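Local coordinates for acyl-CoA dehydrogenase family protein (Porphyromonas gingivalis, PDB 2OKU), which is the C-terminal helical domain of a protein that probably oxidises acyl-CoA thioesters with FAD as cofactor, at residues I9-Q23 with K35-I49. Numbering follows the deposited sequence.
Sequences ITTGTYIARIREEYQ and KEALARMTDRAEALI
Ile15 and Ile18 pack on Thr42 in an antiparallel helix-helix contact, residues 13-22 lying against residues 35-49 of helix 32-53 with the axes of these two segments 10.4 Å apart at 156°. Short, branched Thr42 offers a methyl to both isoleucines: its CG2, anti to the backbone N, lies 3.7 Å from Ile15 CD1 as the two side chains slide past each other, while Ile18 meets Thr42 tip to tip. The same torsion turns Thr42 OG1 back to donate to Leu38 O, so a hydroxyl among aliphatic groups is satisfied within its own helix.

Along one flank, the long, extended side chain of Arg19 spans the groove to two acids one helical turn apart. The guanidinium grips Glu46 end-on: Arg19 NH2 gives a nearly straight bond (167°) to Glu46 OE1 at 2.8 Å, and Arg19 NH1 reaches Glu46 OE2 at 2.9 Å. The carboxylate stands 63° from the guanidinium plane, so both oxygens are met from above their own plane. Arg19 NH2 also bonds Asp43 OD1, a water bridges Arg19 NE to that same oxygen, and Ile15 CG2 covers one guanidinium face.

The pair belongs to the all-helical C-terminal domain of the acyl-CoA dehydrogenase family protein, in which His79 of helix 58-87 touches Ile18 and Thr42 and is hydrogen-bonded through NE2 to Gln23 NE2.

At one end Gln23, bent at chi2, brings its amide over the small Ala39 and donates from Gln23 NE2 to Lys35 O at 2.9 Å; this carbonyl also accepts Ala39 N from its opposite face. At the other end helix 7-11 stops in a Schellman motif, for which Gly12 tolerates the positive phi, and branched Ile49 fills the junction, Ile49 CD1 3.4 Å from Ile9 O and its CG2 against Thr10.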
ATOM      1  N   ILE A   9     -14.814 -10.861  -4.297  1.00 20.99           N
ATOM      2  CA  ILE A   9     -13.966 -10.287  -5.354  1.00 21.12           C
ATOM      3  C   ILE A   9     -14.636 -10.324  -6.732  1.00 21.36           C
ATOM      4  O   ILE A   9     -14.728  -9.287  -7.417  1.00 22.41           O
ATOM      5  CB  ILE A   9     -12.584 -11.029  -5.434  1.00 21.74           C
ATOM      6  CG1 ILE A   9     -11.878 -10.987  -4.075  1.00 21.59           C
ATOM      7  CG2 ILE A   9     -11.723 -10.511  -6.652  1.00 21.59           C
ATOM      8  CD1 ILE A   9     -11.547  -9.594  -3.529  1.00 23.14           C
ATOM      9  N   THR A  10     -15.134 -11.483  -7.141  1.00 21.72           N
ATOM     10  CA  THR A  10     -15.793 -11.579  -8.420  1.00 22.16           C
ATOM     11  C   THR A  10     -17.061 -10.737  -8.453  1.00 22.23           C
ATOM     12  O   THR A  10     -17.370 -10.124  -9.478  1.00 23.21           O
ATOM     13  CB  THR A  10     -16.059 -13.037  -8.828  1.00 23.40           C
ATOM     14  OG1 THR A  10     -16.746 -13.725  -7.788  1.00 22.93           O
ATOM     15  CG2 THR A  10     -14.729 -13.731  -9.103  1.00 25.19           C
ATOM     16  N   THR A  11     -17.773 -10.664  -7.324  1.00 20.86           N
ATOM     17  CA  THR A  11     -18.987  -9.855  -7.265  1.00 21.30           C
ATOM     18  C   THR A  11     -18.690  -8.355  -7.236  1.00 20.88           C
ATOM     19  O   THR A  11     -19.454  -7.545  -7.792  1.00 22.22           O
ATOM     20  CB  THR A  11     -19.922 -10.283  -6.112  1.00 21.28           C
ATOM     21  OG1 THR A  11     -20.453 -11.569  -6.428  1.00 22.36           O
ATOM     22  CG2 THR A  11     -21.102  -9.301  -5.947  1.00 21.20           C
ATOM     23  N   GLY A  12     -17.570  -7.980  -6.644  1.00 19.56           N
ATOM     24  CA  GLY A  12     -17.131  -6.607  -6.618  1.00 19.31           C
ATOM     25  C   GLY A  12     -17.560  -5.827  -5.388  1.00 19.06           C
ATOM     26  O   GLY A  12     -17.901  -4.651  -5.483  1.00 19.50           O
ATOM     27  N   THR A  13     -17.541  -6.466  -4.226  1.00 18.25           N
ATOM     28  CA  THR A  13     -17.870  -5.762  -2.987  1.00 18.09           C
ATOM     29  C   THR A  13     -16.885  -4.615  -2.670  1.00 18.65           C
ATOM     30  O   THR A  13     -17.303  -3.547  -2.201  1.00 19.07           O
ATOM     31  CB  THR A  13     -17.931  -6.738  -1.787  1.00 18.91           C
ATOM     32  OG1 THR A  13     -16.652  -7.316  -1.590  1.00 17.03           O
ATOM     33  CG2 THR A  13     -18.991  -7.865  -2.000  1.00 17.35           C
ATOM     34  N   TYR A  14     -15.591  -4.802  -2.956  1.00 18.49           N
ATOM     35  CA  TYR A  14     -14.634  -3.707  -2.764  1.00 18.81           C
ATOM     36  C   TYR A  14     -14.776  -2.611  -3.808  1.00 18.37           C
ATOM     37  O   TYR A  14     -14.546  -1.436  -3.520  1.00 18.17           O
ATOM     38  CB  TYR A  14     -13.197  -4.193  -2.815  1.00 18.92           C
ATOM     39  CG  TYR A  14     -12.726  -4.962  -1.624  1.00 18.36           C
ATOM     40  CD1 TYR A  14     -12.418  -4.310  -0.430  1.00 20.25           C
ATOM     41  CD2 TYR A  14     -12.556  -6.340  -1.680  1.00 18.32           C
ATOM     42  CE1 TYR A  14     -11.942  -5.018   0.672  1.00 19.26           C
ATOM     43  CE2 TYR A  14     -12.088  -7.054  -0.591  1.00 18.80           C
ATOM     44  CZ  TYR A  14     -11.777  -6.393   0.575  1.00 20.70           C
ATOM     45  OH  TYR A  14     -11.308  -7.115   1.655  1.00 20.69           O
ATOM     46  N   ILE A  15     -15.123  -3.009  -5.021  1.00 18.07           N
ATOM     47  CA  ILE A  15     -15.406  -2.061  -6.105  1.00 19.33           C
ATOM     48  C   ILE A  15     -16.554  -1.132  -5.684  1.00 18.73           C
ATOM     49  O   ILE A  15     -16.489   0.093  -5.878  1.00 18.99           O
ATOM     50  CB  ILE A  15     -15.744  -2.824  -7.428  1.00 18.83           C
ATOM     51  CG1 ILE A  15     -14.601  -3.771  -7.882  1.00 22.96           C
ATOM     52  CG2 ILE A  15     -16.170  -1.831  -8.572  1.00 19.08           C
ATOM     53  CD1 ILE A  15     -13.255  -3.182  -7.906  1.00 26.03           C
ATOM     54  N   ALA A  16     -17.594  -1.715  -5.071  1.00 19.34           N
ATOM     55  CA  ALA A  16     -18.752  -0.946  -4.582  1.00 19.22           C
ATOM     56  C   ALA A  16     -18.331  -0.006  -3.446  1.00 19.49           C
ATOM     57  O   ALA A  16     -18.708   1.178  -3.453  1.00 19.20           O
ATOM     58  CB  ALA A  16     -19.896  -1.880  -4.135  1.00 19.59           C
ATOM     59  N   ARG A  17     -17.518  -0.493  -2.508  1.00 20.00           N
ATOM     60  CA  ARG A  17     -17.057   0.363  -1.407  1.00 20.62           C
ATOM     61  C   ARG A  17     -16.192   1.540  -1.925  1.00 20.37           C
ATOM     62  O   ARG A  17     -16.337   2.712  -1.475  1.00 19.89           O
ATOM     63  CB  ARG A  17     -16.302  -0.425  -0.328  1.00 20.37           C
ATOM     64  CG  ARG A  17     -16.002   0.483   0.863  1.00 21.46           C
ATOM     65  CD  ARG A  17     -15.550  -0.247   2.087  1.00 24.27           C
ATOM     66  NE  ARG A  17     -15.531   0.694   3.208  1.00 27.92           N
ATOM     67  CZ  ARG A  17     -15.061   0.417   4.417  1.00 29.65           C
ATOM     68  NH1 ARG A  17     -14.573  -0.782   4.698  1.00 29.94           N
ATOM     69  NH2 ARG A  17     -15.079   1.359   5.349  1.00 30.65           N
ATOM     70  N   ILE A  18     -15.311   1.227  -2.869  1.00 20.41           N
ATOM     71  CA  ILE A  18     -14.505   2.239  -3.507  1.00 20.71           C
ATOM     72  C   ILE A  18     -15.403   3.323  -4.112  1.00 20.87           C
ATOM     73  O   ILE A  18     -15.196   4.515  -3.876  1.00 21.54           O
ATOM     74  CB  ILE A  18     -13.616   1.634  -4.620  1.00 20.02           C
ATOM     75  CG1 ILE A  18     -12.408   0.923  -3.957  1.00 20.76           C
ATOM     76  CG2 ILE A  18     -13.197   2.754  -5.627  1.00 20.07           C
ATOM     77  CD1 ILE A  18     -11.582   0.064  -4.903  1.00 19.80           C
ATOM     78  N   ARG A  19     -16.396   2.916  -4.879  1.00 20.82           N
ATOM     79  CA  ARG A  19     -17.215   3.881  -5.597  1.00 22.66           C
ATOM     80  C   ARG A  19     -18.182   4.641  -4.688  1.00 23.12           C
ATOM     81  O   ARG A  19     -18.393   5.845  -4.863  1.00 22.65           O
ATOM     82  CB  ARG A  19     -17.969   3.193  -6.729  1.00 22.52           C
ATOM     83  CG  ARG A  19     -17.057   2.786  -7.835  1.00 23.64           C
ATOM     84  CD  ARG A  19     -17.730   1.847  -8.787  1.00 23.33           C
ATOM     85  NE  ARG A  19     -16.846   1.528  -9.878  1.00 22.69           N
ATOM     86  CZ  ARG A  19     -17.050   0.557 -10.760  1.00 22.58           C
ATOM     87  NH1 ARG A  19     -18.129  -0.208 -10.686  1.00 24.25           N
ATOM     88  NH2 ARG A  19     -16.166   0.377 -11.729  1.00 23.66           N
ATOM     89  N   GLU A  20     -18.737   3.939  -3.706  1.00 23.52           N
ATOM     90  CA  GLU A  20     -19.799   4.480  -2.854  1.00 24.49           C
ATOM     91  C   GLU A  20     -19.258   5.238  -1.644  1.00 24.25           C
ATOM     92  O   GLU A  20     -19.915   6.161  -1.163  1.00 24.71           O
ATOM     93  CB  GLU A  20     -20.787   3.352  -2.443  1.00 24.74           C
ATOM     94  CG  GLU A  20     -21.541   2.767  -3.637  1.00 27.10           C
ATOM     95  CD  GLU A  20     -22.257   1.402  -3.382  1.00 28.30           C
ATOM     96  OE1 GLU A  20     -22.490   1.001  -2.225  1.00 29.39           O
ATOM     97  OE2 GLU A  20     -22.594   0.728  -4.390  1.00 35.47           O
ATOM     98  N   GLU A  21     -18.064   4.890  -1.163  1.00 23.37           N
ATOM     99  CA  GLU A  21     -17.456   5.546  -0.011  1.00 23.50           C
ATOM    100  C   GLU A  21     -16.143   6.253  -0.353  1.00 23.09           C
ATOM    101  O   GLU A  21     -16.037   7.475  -0.221  1.00 21.99           O
ATOM    102  CB  GLU A  21     -17.199   4.561   1.136  1.00 23.76           C
ATOM    103  CG  GLU A  21     -16.603   5.236   2.365  1.00 25.06           C
ATOM    104  CD  GLU A  21     -16.351   4.288   3.549  1.00 26.67           C
ATOM    105  OE1 GLU A  21     -16.923   3.186   3.563  1.00 30.61           O
ATOM    106  OE2 GLU A  21     -15.599   4.687   4.472  1.00 32.00           O
ATOM    107  N   TYR A  22     -15.128   5.497  -0.754  1.00 21.70           N
ATOM    108  CA  TYR A  22     -13.790   6.108  -0.859  1.00 22.66           C
ATOM    109  C   TYR A  22     -13.723   7.188  -1.941  1.00 22.22           C
ATOM    110  O   TYR A  22     -13.089   8.233  -1.751  1.00 22.32           O
ATOM    111  CB  TYR A  22     -12.722   5.066  -1.111  1.00 22.50           C
ATOM    112  CG  TYR A  22     -12.580   3.987  -0.078  1.00 23.09           C
ATOM    113  CD1 TYR A  22     -12.888   4.203   1.261  1.00 24.10           C
ATOM    114  CD2 TYR A  22     -12.110   2.722  -0.443  1.00 25.80           C
ATOM    115  CE1 TYR A  22     -12.755   3.188   2.202  1.00 24.96           C
ATOM    116  CE2 TYR A  22     -11.952   1.715   0.501  1.00 26.62           C
ATOM    117  CZ  TYR A  22     -12.267   1.951   1.820  1.00 24.37           C
ATOM    118  OH  TYR A  22     -12.107   0.938   2.750  1.00 23.94           O
ATOM    119  N   GLN A  23     -14.347   6.933  -3.081  1.00 21.92           N
ATOM    120  CA  GLN A  23     -14.344   7.920  -4.163  1.00 22.79           C
ATOM    121  C   GLN A  23     -15.219   9.148  -3.853  1.00 23.60           C
ATOM    122  O   GLN A  23     -15.184  10.124  -4.602  1.00 24.20           O
ATOM    123  CB  GLN A  23     -14.787   7.288  -5.483  1.00 21.95           C
ATOM    124  CG  GLN A  23     -13.676   6.456  -6.185  1.00 21.73           C
ATOM    125  CD  GLN A  23     -12.654   7.375  -6.853  1.00 23.33           C
ATOM    126  OE1 GLN A  23     -13.039   8.335  -7.520  1.00 22.03           O
ATOM    127  NE2 GLN A  23     -11.356   7.087  -6.682  1.00 20.85           N
ATOM    128  N   LYS A  35      -6.867  10.535  -6.894  1.00 22.01           N
ATOM    129  CA  LYS A  35      -8.229  10.026  -6.803  1.00 22.48           C
ATOM    130  C   LYS A  35      -8.752   9.528  -8.175  1.00 21.99           C
ATOM    131  O   LYS A  35      -9.355   8.445  -8.278  1.00 20.80           O
ATOM    132  CB  LYS A  35      -9.138  11.096  -6.201  1.00 22.82           C
ATOM    133  CG  LYS A  35     -10.560  10.693  -6.056  1.00 23.99           C
ATOM    134  CD  LYS A  35     -11.313  11.737  -5.228  1.00 23.94           C
ATOM    135  CE  LYS A  35     -12.734  11.437  -5.163  1.00 25.27           C
ATOM    136  NZ  LYS A  35     -13.519  12.563  -4.580  1.00 22.55           N
ATOM    137  N   GLU A  36      -8.491  10.299  -9.226  1.00 21.05           N
ATOM    138  CA  GLU A  36      -8.898   9.937 -10.573  1.00 21.50           C
ATOM    139  C   GLU A  36      -8.127   8.711 -11.096  1.00 20.58           C
ATOM    140  O   GLU A  36      -8.719   7.838 -11.739  1.00 19.98           O
ATOM    141  CB  GLU A  36      -8.753  11.134 -11.522  1.00 21.71           C
ATOM    142  CG  GLU A  36      -9.749  12.245 -11.158  1.00 22.34           C
ATOM    143  CD  GLU A  36      -9.537  13.570 -11.896  1.00 25.07           C
ATOM    144  OE1 GLU A  36      -8.587  13.683 -12.704  1.00 29.20           O
ATOM    145  OE2 GLU A  36     -10.339  14.504 -11.645  1.00 26.72           O
ATOM    146  N   ALA A  37      -6.837   8.635 -10.804  1.00 20.21           N
ATOM    147  CA  ALA A  37      -6.037   7.448 -11.187  1.00 20.02           C
ATOM    148  C   ALA A  37      -6.552   6.174 -10.499  1.00 19.68           C
ATOM    149  O   ALA A  37      -6.633   5.112 -11.114  1.00 19.15           O
ATOM    150  CB  ALA A  37      -4.567   7.665 -10.845  1.00 20.27           C
ATOM    151  N   LEU A  38      -6.915   6.294  -9.218  1.00 20.21           N
ATOM    152  CA  LEU A  38      -7.467   5.167  -8.477  1.00 20.01           C
ATOM    153  C   LEU A  38      -8.810   4.722  -9.028  1.00 20.49           C
ATOM    154  O   LEU A  38      -9.104   3.544  -9.017  1.00 20.03           O
ATOM    155  CB  LEU A  38      -7.607   5.508  -6.999  1.00 20.41           C
ATOM    156  CG  LEU A  38      -6.265   5.594  -6.274  1.00 20.64           C
ATOM    157  CD1 LEU A  38      -6.461   6.294  -4.935  1.00 19.28           C
ATOM    158  CD2 LEU A  38      -5.656   4.225  -6.106  1.00 20.20           C
ATOM    159  N   ALA A  39      -9.629   5.668  -9.494  1.00 20.21           N
ATOM    160  CA  ALA A  39     -10.902   5.332 -10.146  1.00 20.30           C
ATOM    161  C   ALA A  39     -10.643   4.486 -11.405  1.00 20.51           C
ATOM    162  O   ALA A  39     -11.305   3.469 -11.616  1.00 19.68           O
ATOM    163  CB  ALA A  39     -11.689   6.609 -10.482  1.00 20.12           C
ATOM    164  N   ARG A  40      -9.649   4.885 -12.208  1.00 20.38           N
ATOM    165  CA  ARG A  40      -9.269   4.118 -13.396  1.00 21.71           C
ATOM    166  C   ARG A  40      -8.770   2.713 -13.020  1.00 20.08           C
ATOM    167  O   ARG A  40      -9.125   1.738 -13.691  1.00 18.05           O
ATOM    168  CB  ARG A  40      -8.226   4.857 -14.254  1.00 21.19           C
ATOM    169  CG  ARG A  40      -8.822   6.061 -15.003  1.00 24.96           C
ATOM    170  CD  ARG A  40      -7.796   6.839 -15.870  1.00 29.22           C
ATOM    171  NE  ARG A  40      -7.016   5.980 -16.767  1.00 35.84           N
ATOM    172  CZ  ARG A  40      -7.355   5.610 -18.015  1.00 38.54           C
ATOM    173  NH1 ARG A  40      -8.507   5.993 -18.588  1.00 39.31           N
ATOM    174  NH2 ARG A  40      -6.523   4.823 -18.703  1.00 37.94           N
HETATM  175  N   MSE A  41      -7.954   2.609 -11.970  1.00 20.49           N
HETATM  176  CA  MSE A  41      -7.495   1.274 -11.484  1.00 21.63           C
HETATM  177  C   MSE A  41      -8.670   0.388 -11.032  1.00 21.07           C
HETATM  178  O   MSE A  41      -8.652  -0.839 -11.222  1.00 20.37           O
HETATM  179  CB  MSE A  41      -6.499   1.412 -10.330  1.00 21.32           C
HETATM  180  CG  MSE A  41      -5.194   2.038 -10.740  1.00 21.86           C
HETATM  181 SE   MSE A  41      -4.053   2.368  -9.208  1.00 30.82          SE
HETATM  182  CE  MSE A  41      -3.637   0.501  -8.801  1.00 20.14           C
ATOM    183  N   THR A  42      -9.683   1.008 -10.429  1.00 20.64           N
ATOM    184  CA  THR A  42     -10.890   0.295  -9.995  1.00 20.08           C
ATOM    185  C   THR A  42     -11.667  -0.240 -11.218  1.00 20.04           C
ATOM    186  O   THR A  42     -12.008  -1.424 -11.275  1.00 19.15           O
ATOM    187  CB  THR A  42     -11.777   1.188  -9.108  1.00 20.18           C
ATOM    188  OG1 THR A  42     -10.987   1.742  -8.052  1.00 18.57           O
ATOM    189  CG2 THR A  42     -12.963   0.421  -8.523  1.00 19.87           C
ATOM    190  N   ASP A  43     -11.913   0.616 -12.199  1.00 20.52           N
ATOM    191  CA  ASP A  43     -12.564   0.187 -13.432  1.00 21.18           C
ATOM    192  C   ASP A  43     -11.755  -0.933 -14.119  1.00 21.04           C
ATOM    193  O   ASP A  43     -12.340  -1.853 -14.650  1.00 20.36           O
ATOM    194  CB  ASP A  43     -12.727   1.336 -14.428  1.00 21.86           C
ATOM    195  CG  ASP A  43     -13.621   2.477 -13.921  1.00 23.56           C
ATOM    196  OD1 ASP A  43     -14.368   2.311 -12.940  1.00 23.62           O
ATOM    197  OD2 ASP A  43     -13.544   3.571 -14.531  1.00 24.15           O
ATOM    198  N   ARG A  44     -10.423  -0.819 -14.123  1.00 21.48           N
ATOM    199  CA  ARG A  44      -9.538  -1.840 -14.732  1.00 21.96           C
ATOM    200  C   ARG A  44      -9.681  -3.195 -14.035  1.00 21.22           C
ATOM    201  O   ARG A  44      -9.782  -4.239 -14.696  1.00 20.95           O
ATOM    202  CB  ARG A  44      -8.076  -1.397 -14.673  1.00 22.70           C
ATOM    203  CG  ARG A  44      -7.158  -2.029 -15.682  1.00 26.11           C
ATOM    204  CD  ARG A  44      -6.755  -0.938 -16.671  1.00 32.99           C
ATOM    205  NE  ARG A  44      -6.062  -1.403 -17.865  1.00 34.65           N
ATOM    206  CZ  ARG A  44      -4.766  -1.633 -17.965  1.00 35.40           C
ATOM    207  NH1 ARG A  44      -3.966  -1.508 -16.908  1.00 34.45           N
ATOM    208  NH2 ARG A  44      -4.276  -2.019 -19.147  1.00 36.09           N
ATOM    209  N   ALA A  45      -9.718  -3.182 -12.704  1.00 20.58           N
ATOM    210  CA  ALA A  45      -9.954  -4.418 -11.942  1.00 20.15           C
ATOM    211  C   ALA A  45     -11.318  -5.061 -12.283  1.00 20.37           C
ATOM    212  O   ALA A  45     -11.387  -6.233 -12.558  1.00 19.44           O
ATOM    213  CB  ALA A  45      -9.852  -4.140 -10.421  1.00 19.60           C
ATOM    214  N   GLU A  46     -12.386  -4.263 -12.277  1.00 19.97           N
ATOM    215  CA  GLU A  46     -13.722  -4.737 -12.606  1.00 20.67           C
ATOM    216  C   GLU A  46     -13.736  -5.321 -14.013  1.00 20.08           C
ATOM    217  O   GLU A  46     -14.331  -6.364 -14.237  1.00 19.50           O
ATOM    218  CB  GLU A  46     -14.736  -3.585 -12.505  1.00 20.37           C
ATOM    219  CG  GLU A  46     -16.184  -3.957 -12.848  1.00 21.67           C
ATOM    220  CD  GLU A  46     -17.119  -2.783 -12.714  1.00 21.74           C
ATOM    221  OE1 GLU A  46     -16.905  -1.779 -13.435  1.00 23.62           O
ATOM    222  OE2 GLU A  46     -18.032  -2.859 -11.874  1.00 22.65           O
ATOM    223  N   ALA A  47     -13.111  -4.617 -14.953  1.00 20.66           N
ATOM    224  CA  ALA A  47     -13.118  -5.041 -16.358  1.00 20.81           C
ATOM    225  C   ALA A  47     -12.383  -6.365 -16.514  1.00 20.45           C
ATOM    226  O   ALA A  47     -12.838  -7.231 -17.240  1.00 21.10           O
ATOM    227  CB  ALA A  47     -12.504  -3.981 -17.263  1.00 20.93           C
ATOM    228  N   LEU A  48     -11.260  -6.529 -15.825  1.00 20.10           N
ATOM    229  CA  LEU A  48     -10.480  -7.786 -15.924  1.00 20.34           C
ATOM    230  C   LEU A  48     -11.236  -8.966 -15.300  1.00 20.36           C
ATOM    231  O   LEU A  48     -11.246 -10.061 -15.844  1.00 19.94           O
ATOM    232  CB  LEU A  48      -9.099  -7.649 -15.278  1.00 20.12           C
ATOM    233  CG  LEU A  48      -8.166  -8.833 -15.550  1.00 20.31           C
ATOM    234  CD1 LEU A  48      -7.799  -8.891 -17.054  1.00 18.57           C
ATOM    235  CD2 LEU A  48      -6.896  -8.756 -14.670  1.00 20.90           C
ATOM    236  N   ILE A  49     -11.895  -8.720 -14.166  1.00 20.75           N
ATOM    237  CA  ILE A  49     -12.745  -9.745 -13.560  1.00 21.23           C
ATOM    238  C   ILE A  49     -13.821 -10.186 -14.550  1.00 21.50           C
ATOM    239  O   ILE A  49     -14.007 -11.392 -14.725  1.00 21.94           O
ATOM    240  CB  ILE A  49     -13.384  -9.246 -12.243  1.00 20.73           C
ATOM    241  CG1 ILE A  49     -12.271  -9.094 -11.201  1.00 21.42           C
ATOM    242  CG2 ILE A  49     -14.521 -10.213 -11.765  1.00 20.39           C
ATOM    243  CD1 ILE A  49     -12.630  -8.237  -9.946  1.00 21.21           C
TER
HETATM  244  O   HOH W   1     -14.467   3.312 -10.221  1.00 21.98           O